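Long-range contacts in alpha-1,4-endofucoidanase (Mariniflexile fucanivorans, PDB 6DLH), which hydrolyses fucoidan from within the chain, at alpha-1,4 linkages, as a retaining glycoside hydrolase of family 107, and carries several bound calcium ions: residues Arg76-Val81 with Ala140-Glu145; Pro680-Ile685 with Gly705-Thr710; Phe522-Asp527 with Tyr559-Asp564; Pro52-Asn57 with Asn388-Pro393. All blocks are in the same frame, centred on the assembly; numbering follows the deposited sequence.

Contact 1: residues Arg76-Val81 with Ala140-Glu145; sequences RTVDYV and AGLRTE. With CA (calcium ion), chain H.
Y80 pairs with R143, and V81 with T144, as parallel neighbours on strands 80-84 and 143-149, two adjacent strands of the catalytic domain's parallel sheet, consistent with the β/α-barrel seen in the related GH29 fucosidases. Backbone hydrogen bonds join them: R143 N to D79 O (3.0 Å), E145 N to V81 O (3.1 Å) and a weak one from V81 N to R143 O (3.3 Å). Apolar contacts come from the two methyls of L142, CD2 meeting V78 CG1 at 3.9 Å and CD1 meeting V81 CG2 at 4.1 Å. E145 CG is anti to the backbone N (chi1 -180°), directing the extended chain past the Y80 ring; OE1 lies in the ring plane, 3.5 Å from Y80 CE2, while OE2 bonds Y290 and Y80 OH bonds T379. Near the same segment sits calcium, completed by four waters: T77 gives its carbonyl O, and D79, whose OD2 also accepts from L46 N, chelates the ion with OD1 and OD2, each at 2.4 Å.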
loop_
_atom_site.group_PDB
_atom_site.type_symbol
_atom_site.label_atom_id
_atom_site.label_comp_id
_atom_site.label_asym_id
_atom_site.label_seq_id
_atom_site.Cartn_x
_atom_site.Cartn_y
_atom_site.Cartn_z
ATOM N N ARG A 76 18.405 -12.190 -0.320
ATOM C CA ARG A 76 18.865 -12.245 1.057
ATOM C C ARG A 76 19.595 -10.968 1.475
ATOM O O ARG A 76 19.767 -10.761 2.676
ATOM C CB ARG A 76 19.715 -13.501 1.280
ATOM C CG ARG A 76 18.985 -14.795 0.943
ATOM C CD ARG A 76 18.101 -15.203 2.102
ATOM N NE ARG A 76 16.769 -14.635 2.140
ATOM C CZ ARG A 76 16.058 -14.415 3.246
ATOM N NH1 ARG A 76 16.630 -14.437 4.436
ATOM N NH2 ARG A 76 14.770 -14.150 3.150
ATOM N N THR A 77 20.024 -10.134 0.500
ATOM C CA THR A 77 20.874 -8.987 0.803
ATOM C C THR A 77 20.099 -7.675 0.797
ATOM O O THR A 77 20.646 -6.640 1.183
ATOM C CB THR A 77 22.110 -8.872 -0.104
ATOM O OG1 THR A 77 21.707 -8.738 -1.469
ATOM C CG2 THR A 77 23.064 -10.036 0.061
ATOM N N VAL A 78 18.834 -7.718 0.370
ATOM C CA VAL A 78 17.993 -6.532 0.391
ATOM C C VAL A 78 17.756 -6.101 1.843
ATOM O O VAL A 78 17.681 -6.934 2.740
ATOM C CB VAL A 78 16.677 -6.765 -0.377
ATOM C CG1 VAL A 78 15.875 -7.942 0.185
ATOM C CG2 VAL A 78 15.834 -5.505 -0.437
ATOM N N ASP A 79 17.621 -4.787 2.059
ATOM C CA ASP A 79 17.673 -4.211 3.391
ATOM C C ASP A 79 16.334 -3.573 3.759
ATOM O O ASP A 79 15.933 -3.608 4.919
ATOM C CB ASP A 79 18.855 -3.246 3.514
ATOM C CG ASP A 79 20.197 -3.935 3.318
ATOM O OD1 ASP A 79 20.543 -4.803 4.150
ATOM O OD2 ASP A 79 20.887 -3.621 2.323
ATOM N N TYR A 80 15.640 -2.994 2.776
ATOM C CA TYR A 80 14.451 -2.217 3.092
ATOM C C TYR A 80 13.544 -2.082 1.869
ATOM O O TYR A 80 13.965 -2.331 0.737
ATOM C CB TYR A 80 14.837 -0.861 3.701
ATOM C CG TYR A 80 15.474 0.126 2.752
ATOM C CD1 TYR A 80 16.830 0.062 2.437
ATOM C CD2 TYR A 80 14.721 1.141 2.175
ATOM C CE1 TYR A 80 17.410 0.978 1.565
ATOM C CE2 TYR A 80 15.287 2.066 1.312
ATOM C CZ TYR A 80 16.634 1.977 0.998
ATOM O OH TYR A 80 17.180 2.882 0.131
ATOM N N VAL A 81 12.291 -1.688 2.132
ATOM C CA VAL A 81 11.286 -1.427 1.115
ATOM C C VAL A 81 10.628 -0.078 1.418
ATOM O O VAL A 81 10.314 0.213 2.574
ATOM C CB VAL A 81 10.237 -2.554 1.085
ATOM C CG1 VAL A 81 9.112 -2.273 0.091
ATOM C CG2 VAL A 81 10.861 -3.918 0.819
ATOM N N ALA A 140 9.869 -10.044 8.083
ATOM C CA ALA A 140 10.632 -10.537 6.944
ATOM C C ALA A 140 12.089 -10.091 7.040
ATOM O O ALA A 140 12.897 -10.408 6.165
ATOM C CB ALA A 140 9.988 -10.086 5.654
ATOM N N GLY A 141 12.416 -9.356 8.114
ATOM C CA GLY A 141 13.789 -8.981 8.401
ATOM C C GLY A 141 14.222 -7.680 7.721
ATOM O O GLY A 141 15.421 -7.420 7.622
ATOM N N LEU A 142 13.249 -6.847 7.326
ATOM C CA LEU A 142 13.493 -5.662 6.511
ATOM C C LEU A 142 13.121 -4.386 7.269
ATOM O O LEU A 142 12.155 -4.371 8.025
ATOM C CB LEU A 142 12.675 -5.771 5.215
ATOM C CG LEU A 142 13.085 -6.883 4.240
ATOM C CD1 LEU A 142 12.018 -7.111 3.176
ATOM C CD2 LEU A 142 14.424 -6.581 3.579
ATOM N N ARG A 143 13.885 -3.310 7.022
ATOM C CA ARG A 143 13.583 -1.961 7.484
ATOM C C ARG A 143 12.625 -1.313 6.490
ATOM O O ARG A 143 12.321 -1.902 5.456
ATOM C CB ARG A 143 14.878 -1.156 7.671
ATOM C CG ARG A 143 15.644 -1.538 8.931
ATOM C CD ARG A 143 17.095 -1.100 9.002
ATOM N NE ARG A 143 17.194 0.025 9.911
ATOM C CZ ARG A 143 17.790 0.016 11.098
ATOM N NH1 ARG A 143 18.790 -0.813 11.355
ATOM N NH2 ARG A 143 17.380 0.859 12.022
ATOM N N THR A 144 12.123 -0.117 6.823
ATOM C CA THR A 144 11.115 0.529 5.994
ATOM C C THR A 144 11.477 1.995 5.754
ATOM O O THR A 144 12.124 2.638 6.585
ATOM C CB THR A 144 9.705 0.373 6.585
ATOM O OG1 THR A 144 9.607 1.279 7.683
ATOM C CG2 THR A 144 9.424 -1.028 7.077
ATOM N N GLU A 145 11.058 2.487 4.583
ATOM C CA GLU A 145 11.158 3.879 4.168
ATOM C C GLU A 145 9.755 4.292 3.749
ATOM O O GLU A 145 9.086 3.543 3.042
ATOM C CB GLU A 145 12.153 4.012 3.006
ATOM C CG GLU A 145 12.347 5.434 2.482
ATOM C CD GLU A 145 13.227 5.591 1.236
ATOM O OE1 GLU A 145 13.223 4.678 0.373
ATOM O OE2 GLU A 145 13.913 6.639 1.115
HETATM CA CA CA H . 22.212 -5.578 2.661
HETATM O O HOH W 1 23.284 -4.587 0.701
HETATM O O HOH W 2 24.209 -7.066 1.916
HETATM O O HOH W 3 22.020 -7.320 4.245
HETATM O O HOH W 4 23.690 -4.273 3.829
#

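Contact 2: residues Pro680-Ile685 with Gly705-Thr710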
loop_
_atom_site.group_PDB
_atom_site.type_symbol
_atom_site.label_atom_id
_atom_site.label_comp_id
_atom_site.label_asym_id
_atom_site.label_seq_id
_atom_site.Cartn_x
_atom_site.Cartn_y
_atom_site.Cartn_z
ATOM N N PRO A 680 -39.789 3.434 -34.688
ATOM C CA PRO A 680 -38.986 3.328 -35.915
ATOM C C PRO A 680 -38.086 2.097 -36.056
ATOM O O PRO A 680 -37.552 1.585 -35.071
ATOM C CB PRO A 680 -38.122 4.596 -35.861
ATOM C CG PRO A 680 -39.027 5.604 -35.183
ATOM C CD PRO A 680 -39.792 4.805 -34.147
ATOM N N ASP A 681 -37.901 1.670 -37.315
ATOM C CA ASP A 681 -37.344 0.374 -37.675
ATOM C C ASP A 681 -35.831 0.325 -37.470
ATOM O O ASP A 681 -35.264 -0.763 -37.376
ATOM C CB ASP A 681 -37.641 0.024 -39.136
ATOM C CG ASP A 681 -38.981 -0.657 -39.355
ATOM O OD1 ASP A 681 -39.608 -1.067 -38.351
ATOM O OD2 ASP A 681 -39.383 -0.779 -40.531
ATOM N N TRP A 682 -35.183 1.496 -37.418
ATOM C CA TRP A 682 -33.729 1.535 -37.432
ATOM C C TRP A 682 -33.109 0.960 -36.156
ATOM O O TRP A 682 -32.004 0.424 -36.217
ATOM C CB TRP A 682 -33.189 2.929 -37.779
ATOM C CG TRP A 682 -33.492 4.006 -36.784
ATOM C CD1 TRP A 682 -34.539 4.880 -36.816
ATOM C CD2 TRP A 682 -32.709 4.362 -35.630
ATOM N NE1 TRP A 682 -34.472 5.742 -35.756
ATOM C CE2 TRP A 682 -33.360 5.453 -35.011
ATOM C CE3 TRP A 682 -31.529 3.869 -35.058
ATOM C CZ2 TRP A 682 -32.873 6.050 -33.849
ATOM C CZ3 TRP A 682 -31.047 4.462 -33.911
ATOM C CH2 TRP A 682 -31.712 5.536 -33.316
ATOM N N LEU A 683 -33.819 1.059 -35.020
ATOM C CA LEU A 683 -33.279 0.653 -33.729
ATOM C C LEU A 683 -33.817 -0.725 -33.339
ATOM O O LEU A 683 -35.027 -0.920 -33.227
ATOM C CB LEU A 683 -33.630 1.722 -32.686
ATOM C CG LEU A 683 -33.177 1.453 -31.246
ATOM C CD1 LEU A 683 -31.815 2.075 -30.963
ATOM C CD2 LEU A 683 -34.197 1.984 -30.253
ATOM N N THR A 684 -32.906 -1.685 -33.137
ATOM C CA THR A 684 -33.282 -2.987 -32.604
ATOM C C THR A 684 -32.559 -3.227 -31.280
ATOM O O THR A 684 -31.794 -2.383 -30.824
ATOM C CB THR A 684 -33.055 -4.124 -33.612
ATOM O OG1 THR A 684 -31.667 -4.213 -33.941
ATOM C CG2 THR A 684 -33.889 -3.989 -34.870
ATOM N N ILE A 685 -32.820 -4.386 -30.667
ATOM C CA ILE A 685 -32.199 -4.734 -29.403
ATOM C C ILE A 685 -31.722 -6.173 -29.503
ATOM O O ILE A 685 -32.381 -7.007 -30.124
ATOM C CB ILE A 685 -33.171 -4.543 -28.217
ATOM C CG1 ILE A 685 -32.425 -4.362 -26.891
ATOM C CG2 ILE A 685 -34.193 -5.675 -28.143
ATOM C CD1 ILE A 685 -33.321 -4.261 -25.674
ATOM N N GLY A 705 -35.043 14.230 -34.929
ATOM C CA GLY A 705 -35.969 14.580 -33.862
ATOM C C GLY A 705 -36.260 13.390 -32.949
ATOM O O GLY A 705 -35.582 12.367 -33.034
ATOM N N GLU A 706 -37.300 13.534 -32.112
ATOM C CA GLU A 706 -37.585 12.626 -31.015
ATOM C C GLU A 706 -38.212 11.334 -31.542
ATOM O O GLU A 706 -39.345 11.332 -32.011
ATOM C CB GLU A 706 -38.470 13.320 -29.970
ATOM C CG GLU A 706 -37.860 14.589 -29.371
ATOM C CD GLU A 706 -36.653 14.386 -28.462
ATOM O OE1 GLU A 706 -36.386 13.226 -28.087
ATOM O OE2 GLU A 706 -35.979 15.387 -28.129
ATOM N N ASN A 707 -37.463 10.234 -31.437
ATOM C CA ASN A 707 -37.885 8.923 -31.905
ATOM C C ASN A 707 -38.377 8.106 -30.716
ATOM O O ASN A 707 -37.592 7.771 -29.831
ATOM C CB ASN A 707 -36.739 8.174 -32.595
ATOM C CG ASN A 707 -36.396 8.705 -33.972
ATOM O OD1 ASN A 707 -36.333 7.933 -34.928
ATOM N ND2 ASN A 707 -36.182 10.010 -34.090
ATOM N N SER A 708 -39.677 7.777 -30.721
ATOM C CA SER A 708 -40.297 7.114 -29.588
ATOM C C SER A 708 -40.410 5.611 -29.843
ATOM O O SER A 708 -40.834 5.182 -30.915
ATOM C CB SER A 708 -41.623 7.750 -29.264
ATOM O OG SER A 708 -42.248 7.089 -28.174
ATOM N N PHE A 709 -40.017 4.820 -28.841
ATOM C CA PHE A 709 -40.040 3.368 -28.929
ATOM C C PHE A 709 -40.697 2.792 -27.679
ATOM O O PHE A 709 -40.759 3.454 -26.647
ATOM C CB PHE A 709 -38.620 2.802 -29.040
ATOM C CG PHE A 709 -37.807 3.322 -30.199
ATOM C CD1 PHE A 709 -37.125 4.530 -30.105
ATOM C CD2 PHE A 709 -37.718 2.603 -31.382
ATOM C CE1 PHE A 709 -36.379 5.007 -31.171
ATOM C CE2 PHE A 709 -36.972 3.084 -32.448
ATOM C CZ PHE A 709 -36.303 4.283 -32.341
ATOM N N THR A 710 -41.180 1.550 -27.776
ATOM C CA THR A 710 -41.701 0.873 -26.600
ATOM C C THR A 710 -41.060 -0.511 -26.505
ATOM O O THR A 710 -40.855 -1.181 -27.519
ATOM C CB THR A 710 -43.241 0.880 -26.565
ATOM O OG1 THR A 710 -43.741 -0.025 -27.553
ATOM C CG2 THR A 710 -43.844 2.253 -26.775
#
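The ring of F709 is clamped between P680 and L683, and this is the tight part of the contact. L683 CD2 stands over the middle of one face, 3.5 Å from the ring centroid, and P680 CD covers the opposite face nearer the rim, at 4.1 Å; both are CH-pi contacts. The edge of F709 in turn points at the face of W682 in an offset edge-to-face pair, the planes 86° apart. W682 also offers NE1 to N707 OD1, a nearly straight hydrogen bond of 3.0 Å lying in the indole plane but tilted above that of the amide, whose ND2 bonds D703 O. The outer side is looser: P680 and S708 remain partly exposed, and D681, at the corner of the type I turn P680-L683, points away into solvent. In this Ig-like domain, strand 705-713 runs between 674-678 and 720-729, V728 of the latter touching W682 and N707, while L683 leans on L695 of strand 692-697.

Contact 3: residues Phe522-Asp527 with Tyr559-Asp564. With CA (calcium ion), chain G.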
loop_
_atom_site.group_PDB
_atom_site.type_symbol
_atom_site.label_atom_id
_atom_site.label_comp_id
_atom_site.label_asym_id
_atom_site.label_seq_id
_atom_site.Cartn_x
_atom_site.Cartn_y
_atom_site.Cartn_z
ATOM N N PHE A 522 -11.148 -12.289 23.440
ATOM C CA PHE A 522 -11.073 -13.712 23.148
ATOM C C PHE A 522 -10.829 -14.507 24.427
ATOM O O PHE A 522 -10.013 -14.124 25.268
ATOM C CB PHE A 522 -9.984 -14.000 22.110
ATOM C CG PHE A 522 -10.317 -13.550 20.711
ATOM C CD1 PHE A 522 -11.150 -14.308 19.900
ATOM C CD2 PHE A 522 -9.800 -12.366 20.205
ATOM C CE1 PHE A 522 -11.459 -13.894 18.614
ATOM C CE2 PHE A 522 -10.106 -11.953 18.915
ATOM C CZ PHE A 522 -10.936 -12.718 18.122
ATOM N N THR A 523 -11.534 -15.639 24.529
ATOM C CA THR A 523 -11.426 -16.548 25.658
ATOM C C THR A 523 -10.699 -17.806 25.194
ATOM O O THR A 523 -11.174 -18.491 24.296
ATOM C CB THR A 523 -12.823 -16.857 26.223
ATOM O OG1 THR A 523 -13.357 -15.639 26.748
ATOM C CG2 THR A 523 -12.832 -17.931 27.290
ATOM N N ASN A 524 -9.545 -18.083 25.812
ATOM C CA ASN A 524 -8.772 -19.288 25.549
ATOM C C ASN A 524 -9.588 -20.506 25.979
ATOM O O ASN A 524 -9.945 -20.628 27.148
ATOM C CB ASN A 524 -7.405 -19.230 26.242
ATOM C CG ASN A 524 -6.448 -20.333 25.833
ATOM O OD1 ASN A 524 -6.831 -21.299 25.181
ATOM N ND2 ASN A 524 -5.193 -20.212 26.233
ATOM N N PRO A 525 -9.923 -21.439 25.056
ATOM C CA PRO A 525 -10.643 -22.659 25.435
ATOM C C PRO A 525 -9.763 -23.690 26.145
ATOM O O PRO A 525 -10.254 -24.712 26.619
ATOM C CB PRO A 525 -11.185 -23.187 24.098
ATOM C CG PRO A 525 -10.217 -22.651 23.054
ATOM C CD PRO A 525 -9.658 -21.356 23.611
ATOM N N GLY A 526 -8.454 -23.414 26.203
ATOM C CA GLY A 526 -7.517 -24.205 26.987
ATOM C C GLY A 526 -7.100 -25.513 26.313
ATOM O O GLY A 526 -6.242 -26.216 26.838
ATOM N N ASP A 527 -7.693 -25.835 25.155
ATOM C CA ASP A 527 -7.433 -27.121 24.523
ATOM C C ASP A 527 -6.733 -26.957 23.167
ATOM O O ASP A 527 -6.430 -27.947 22.504
ATOM C CB ASP A 527 -8.709 -27.966 24.445
ATOM C CG ASP A 527 -9.741 -27.409 23.483
ATOM O OD1 ASP A 527 -9.546 -26.273 23.007
ATOM O OD2 ASP A 527 -10.720 -28.120 23.203
ATOM N N TYR A 559 -9.045 -16.219 16.234
ATOM C CA TYR A 559 -7.755 -16.221 16.909
ATOM C C TYR A 559 -7.363 -17.623 17.375
ATOM O O TYR A 559 -8.215 -18.491 17.537
ATOM C CB TYR A 559 -7.747 -15.205 18.056
ATOM C CG TYR A 559 -6.413 -15.052 18.737
ATOM C CD1 TYR A 559 -5.362 -14.386 18.118
ATOM C CD2 TYR A 559 -6.192 -15.583 20.001
ATOM C CE1 TYR A 559 -4.132 -14.243 18.743
ATOM C CE2 TYR A 559 -4.964 -15.452 20.634
ATOM C CZ TYR A 559 -3.932 -14.780 20.004
ATOM O OH TYR A 559 -2.724 -14.645 20.629
ATOM N N ASP A 560 -6.054 -17.818 17.595
ATOM C CA ASP A 560 -5.492 -19.084 18.040
ATOM C C ASP A 560 -4.435 -18.814 19.106
ATOM O O ASP A 560 -3.482 -18.066 18.875
ATOM C CB ASP A 560 -4.911 -19.889 16.874
ATOM C CG ASP A 560 -4.415 -21.266 17.286
ATOM O OD1 ASP A 560 -3.350 -21.351 17.959
ATOM O OD2 ASP A 560 -5.098 -22.245 16.954
ATOM N N PHE A 561 -4.590 -19.463 20.265
ATOM C CA PHE A 561 -3.820 -19.067 21.435
ATOM C C PHE A 561 -2.415 -19.657 21.402
ATOM O O PHE A 561 -1.592 -19.300 22.241
ATOM C CB PHE A 561 -4.571 -19.369 22.735
ATOM C CG PHE A 561 -5.584 -18.314 23.092
ATOM C CD1 PHE A 561 -6.881 -18.381 22.604
ATOM C CD2 PHE A 561 -5.231 -17.236 23.893
ATOM C CE1 PHE A 561 -7.806 -17.396 22.917
ATOM C CE2 PHE A 561 -6.158 -16.253 24.210
ATOM C CZ PHE A 561 -7.443 -16.335 23.717
ATOM N N GLU A 562 -2.146 -20.541 20.432
ATOM C CA GLU A 562 -0.813 -21.114 20.288
ATOM C C GLU A 562 -0.129 -20.527 19.054
ATOM O O GLU A 562 0.987 -20.922 18.725
ATOM C CB GLU A 562 -0.857 -22.643 20.212
ATOM C CG GLU A 562 -1.485 -23.301 21.432
ATOM C CD GLU A 562 -2.999 -23.189 21.495
ATOM O OE1 GLU A 562 -3.657 -23.392 20.445
ATOM O OE2 GLU A 562 -3.516 -22.895 22.596
ATOM N N GLY A 563 -0.820 -19.594 18.386
ATOM C CA GLY A 563 -0.300 -18.909 17.214
ATOM C C GLY A 563 -0.116 -19.847 16.024
ATOM O O GLY A 563 0.745 -19.605 15.182
ATOM N N ASP A 564 -0.925 -20.914 15.972
ATOM C CA ASP A 564 -0.922 -21.855 14.861
ATOM C C ASP A 564 -1.478 -21.168 13.616
ATOM O O ASP A 564 -2.365 -20.325 13.722
ATOM C CB ASP A 564 -1.728 -23.121 15.181
ATOM C CG ASP A 564 -1.200 -23.923 16.362
ATOM O OD1 ASP A 564 0.032 -23.969 16.544
ATOM O OD2 ASP A 564 -2.024 -24.491 17.096
HETATM CA CA CA G . -4.176 -24.147 18.313
HETATM O O HOH W 5 -2.872 -22.485 25.058
HETATM O O HOH W 6 -5.817 -22.857 23.496
HETATM O O HOH W 7 -3.657 -26.584 18.969
#
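F561 lies flat against N524 beside a calcium-binding loop of an Ig-like domain, its ring plane within 4° of the N524 amide. N524 turns CG anti to its backbone N (chi1 -170°), which puts N524 CG over the CG end of the ring, 3.5 Å from F561 CG, while N524 CB stands over the ring centre. The opposite face of the F561 ring receives the edge of Y559, whose CE2 lies over its centre. At the far end, F561 CZ meets F522 CB at 3.8 Å, and the F522 ring is itself covered over its centre by Y559 CB, a CH-pi contact of 3.8 Å to the centroid. An alanine in place of F561 would probably open a gap between N524 and Y559, taking away the flat surface on which the amide rests.

Asx turns shape both segments. N524 OD1 accepts from G526 N (2.9 Å), and D560 OD1 is gripped from opposite faces of its carboxylate plane by E562 N and D564 N. Two waters link the N524 amide to E562 OE2, the bond from N524 ND2 being weak. D560, E562 and D564 bind calcium together with G528 O, D609 and a water. The E562 chain bends at chi2, and its OE1 reaches the ion at 2.3 Å.

Contact 4: residues Pro52-Asn57 with Asn388-Pro393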
loop_
_atom_site.group_PDB
_atom_site.type_symbol
_atom_site.label_atom_id
_atom_site.label_comp_id
_atom_site.label_asym_id
_atom_site.label_seq_id
_atom_site.Cartn_x
_atom_site.Cartn_y
_atom_site.Cartn_z
ATOM N N PRO A 52 1.175 0.609 -4.702
ATOM C CA PRO A 52 -0.111 0.507 -5.398
ATOM C C PRO A 52 -0.641 1.895 -5.740
ATOM O O PRO A 52 -0.229 2.896 -5.142
ATOM C CB PRO A 52 -1.040 -0.184 -4.388
ATOM C CG PRO A 52 -0.118 -0.698 -3.301
ATOM C CD PRO A 52 1.082 0.234 -3.286
ATOM N N GLU A 53 -1.559 1.939 -6.710
ATOM C CA GLU A 53 -2.101 3.202 -7.176
ATOM C C GLU A 53 -3.617 3.233 -6.985
ATOM O O GLU A 53 -4.257 2.188 -6.855
ATOM C CB GLU A 53 -1.722 3.425 -8.638
ATOM C CG GLU A 53 -0.235 3.672 -8.830
ATOM C CD GLU A 53 0.180 3.910 -10.268
ATOM O OE1 GLU A 53 -0.661 4.403 -11.045
ATOM O OE2 GLU A 53 1.342 3.595 -10.608
ATOM N N ARG A 54 -4.161 4.459 -6.994
ATOM C CA ARG A 54 -5.585 4.754 -6.880
ATOM C C ARG A 54 -6.115 4.133 -5.592
ATOM O O ARG A 54 -6.858 3.164 -5.633
ATOM C CB ARG A 54 -6.322 4.324 -8.155
ATOM C CG ARG A 54 -5.655 4.826 -9.427
ATOM C CD ARG A 54 -6.412 4.657 -10.736
ATOM N NE ARG A 54 -7.594 5.512 -10.823
ATOM C CZ ARG A 54 -7.590 6.821 -11.079
ATOM N NH1 ARG A 54 -6.460 7.454 -11.356
ATOM N NH2 ARG A 54 -8.727 7.497 -11.050
ATOM N N THR A 55 -5.695 4.687 -4.450
ATOM C CA THR A 55 -5.856 4.021 -3.169
ATOM C C THR A 55 -7.112 4.495 -2.443
ATOM O O THR A 55 -7.451 3.948 -1.398
ATOM C CB THR A 55 -4.659 4.283 -2.246
ATOM O OG1 THR A 55 -4.644 5.684 -1.972
ATOM C CG2 THR A 55 -3.336 3.841 -2.836
ATOM N N PHE A 56 -7.787 5.506 -3.007
ATOM C CA PHE A 56 -8.847 6.258 -2.350
ATOM C C PHE A 56 -10.152 5.460 -2.314
ATOM O O PHE A 56 -10.309 4.483 -3.043
ATOM C CB PHE A 56 -9.081 7.562 -3.117
ATOM C CG PHE A 56 -9.087 7.386 -4.615
ATOM C CD1 PHE A 56 -10.125 6.715 -5.252
ATOM C CD2 PHE A 56 -8.040 7.864 -5.390
ATOM C CE1 PHE A 56 -10.118 6.535 -6.629
ATOM C CE2 PHE A 56 -8.038 7.689 -6.766
ATOM C CZ PHE A 56 -9.076 7.027 -7.386
ATOM N N ASN A 57 -11.087 5.915 -1.466
ATOM C CA ASN A 57 -12.487 5.510 -1.489
ATOM C C ASN A 57 -12.617 4.020 -1.195
ATOM O O ASN A 57 -13.372 3.321 -1.869
ATOM C CB ASN A 57 -13.183 5.896 -2.796
ATOM C CG ASN A 57 -13.289 7.395 -2.980
ATOM O OD1 ASN A 57 -13.357 8.146 -2.003
ATOM N ND2 ASN A 57 -13.282 7.835 -4.228
ATOM N N ASN A 388 -2.620 -0.417 -10.516
ATOM C CA ASN A 388 -3.933 0.210 -10.398
ATOM C C ASN A 388 -4.902 -0.719 -9.664
ATOM O O ASN A 388 -5.288 -1.750 -10.204
ATOM C CB ASN A 388 -4.479 0.575 -11.782
ATOM C CG ASN A 388 -5.840 1.246 -11.772
ATOM O OD1 ASN A 388 -6.496 1.351 -10.735
ATOM N ND2 ASN A 388 -6.269 1.707 -12.935
ATOM N N LEU A 389 -5.312 -0.329 -8.451
ATOM C CA LEU A 389 -6.163 -1.157 -7.606
ATOM C C LEU A 389 -7.565 -1.334 -8.195
ATOM O O LEU A 389 -8.298 -2.218 -7.760
ATOM C CB LEU A 389 -6.249 -0.549 -6.202
ATOM C CG LEU A 389 -4.963 -0.555 -5.373
ATOM C CD1 LEU A 389 -5.140 0.251 -4.089
ATOM C CD2 LEU A 389 -4.519 -1.972 -5.047
ATOM N N GLU A 390 -7.940 -0.499 -9.173
ATOM C CA GLU A 390 -9.267 -0.566 -9.773
ATOM C C GLU A 390 -9.259 -1.472 -11.006
ATOM O O GLU A 390 -10.298 -1.648 -11.640
ATOM C CB GLU A 390 -9.760 0.827 -10.179
ATOM C CG GLU A 390 -9.886 1.812 -9.027
ATOM C CD GLU A 390 -10.188 3.253 -9.429
ATOM O OE1 GLU A 390 -9.841 3.649 -10.564
ATOM O OE2 GLU A 390 -10.775 3.984 -8.601
ATOM N N ASN A 391 -8.089 -2.035 -11.347
ATOM C CA ASN A 391 -7.937 -2.778 -12.591
ATOM C C ASN A 391 -7.210 -4.098 -12.328
ATOM O O ASN A 391 -6.187 -4.380 -12.948
ATOM C CB ASN A 391 -7.236 -1.935 -13.665
ATOM C CG ASN A 391 -7.277 -2.528 -15.058
ATOM O OD1 ASN A 391 -8.141 -3.339 -15.379
ATOM N ND2 ASN A 391 -6.357 -2.105 -15.910
ATOM N N ALA A 392 -7.759 -4.909 -11.417
ATOM C CA ALA A 392 -7.242 -6.244 -11.146
ATOM C C ALA A 392 -5.746 -6.162 -10.850
ATOM O O ALA A 392 -4.929 -6.651 -11.623
ATOM C CB ALA A 392 -7.533 -7.171 -12.309
ATOM N N PRO A 393 -5.336 -5.571 -9.708
ATOM C CA PRO A 393 -3.919 -5.321 -9.455
ATOM C C PRO A 393 -3.134 -6.627 -9.331
ATOM O O PRO A 393 -3.657 -7.639 -8.864
ATOM C CB PRO A 393 -3.911 -4.558 -8.118
ATOM C CG PRO A 393 -5.213 -4.948 -7.439
ATOM C CD PRO A 393 -6.194 -5.215 -8.566
#
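L389, R54 and E390 carry most of this contact between two loops. L389 packs against P52-T55: its N donates to E53 O at 3.2 Å, its CG comes equally near that same oxygen, CD1 lies 3.7 Å from R54 O, and CD2 rests on P52 CB at 4.0 Å. The side chain lies beside the carbonyl oxygens of E53 and R54, with I60 touching it as well.

R54 reaches out to the turn in N388-P393. Its chain bends at chi3 (69°), which places NE for a salt bridge to E390 OE1 at 2.9 Å; the acceptor lies in the guanidinium plane, but NE stands above the plane of the carboxylate. On the way, R54 CD passes N388 OD1 at 3.3 Å. An alanine in place of R54 would probably leave E390 OE1 without its positively charged mate and uncover the N388 amide where CD now lies.

E390, extended beyond CG, runs at about a right angle to R54. Its second oxygen, OE2, approaches F56 CE1 at 3.3 Å with the carboxylate steeply inclined to the ring, and bonds N59 ND2.

N388 OD1 accepts from E390 N at 2.8 Å, an Asx turn set within the type I turn N388-N391. The loops follow strands 46-49 and 377-379, adjacent in the parallel sheet, and their pairing beyond the strands' C-terminal ends is consistent with the loop-bearing end of a β/α-barrel.

Contacts 1 and 4 belong to the catalytic domain and share its parallel sheet: strand 80-84 of contact 1 neighbours strand 46-49, which in turn neighbours 377-379, and the loops after these last two meet in contact 4. Along the chain contact 1 is nested inside the long loop closed by contact 4; their centres are 24 Å apart and nearest atoms about 9 Å. Contacts 2 and 3 belong to the C-terminal series of Ig-like domains, their centres 66 Å apart. Contacts 1 and 3 each hold a calcium ion, and their nearest atoms are about 15 Å apart. Contact 2, about 27 Å from contact 4 at nearest atoms, lies away from the annotated metal sites.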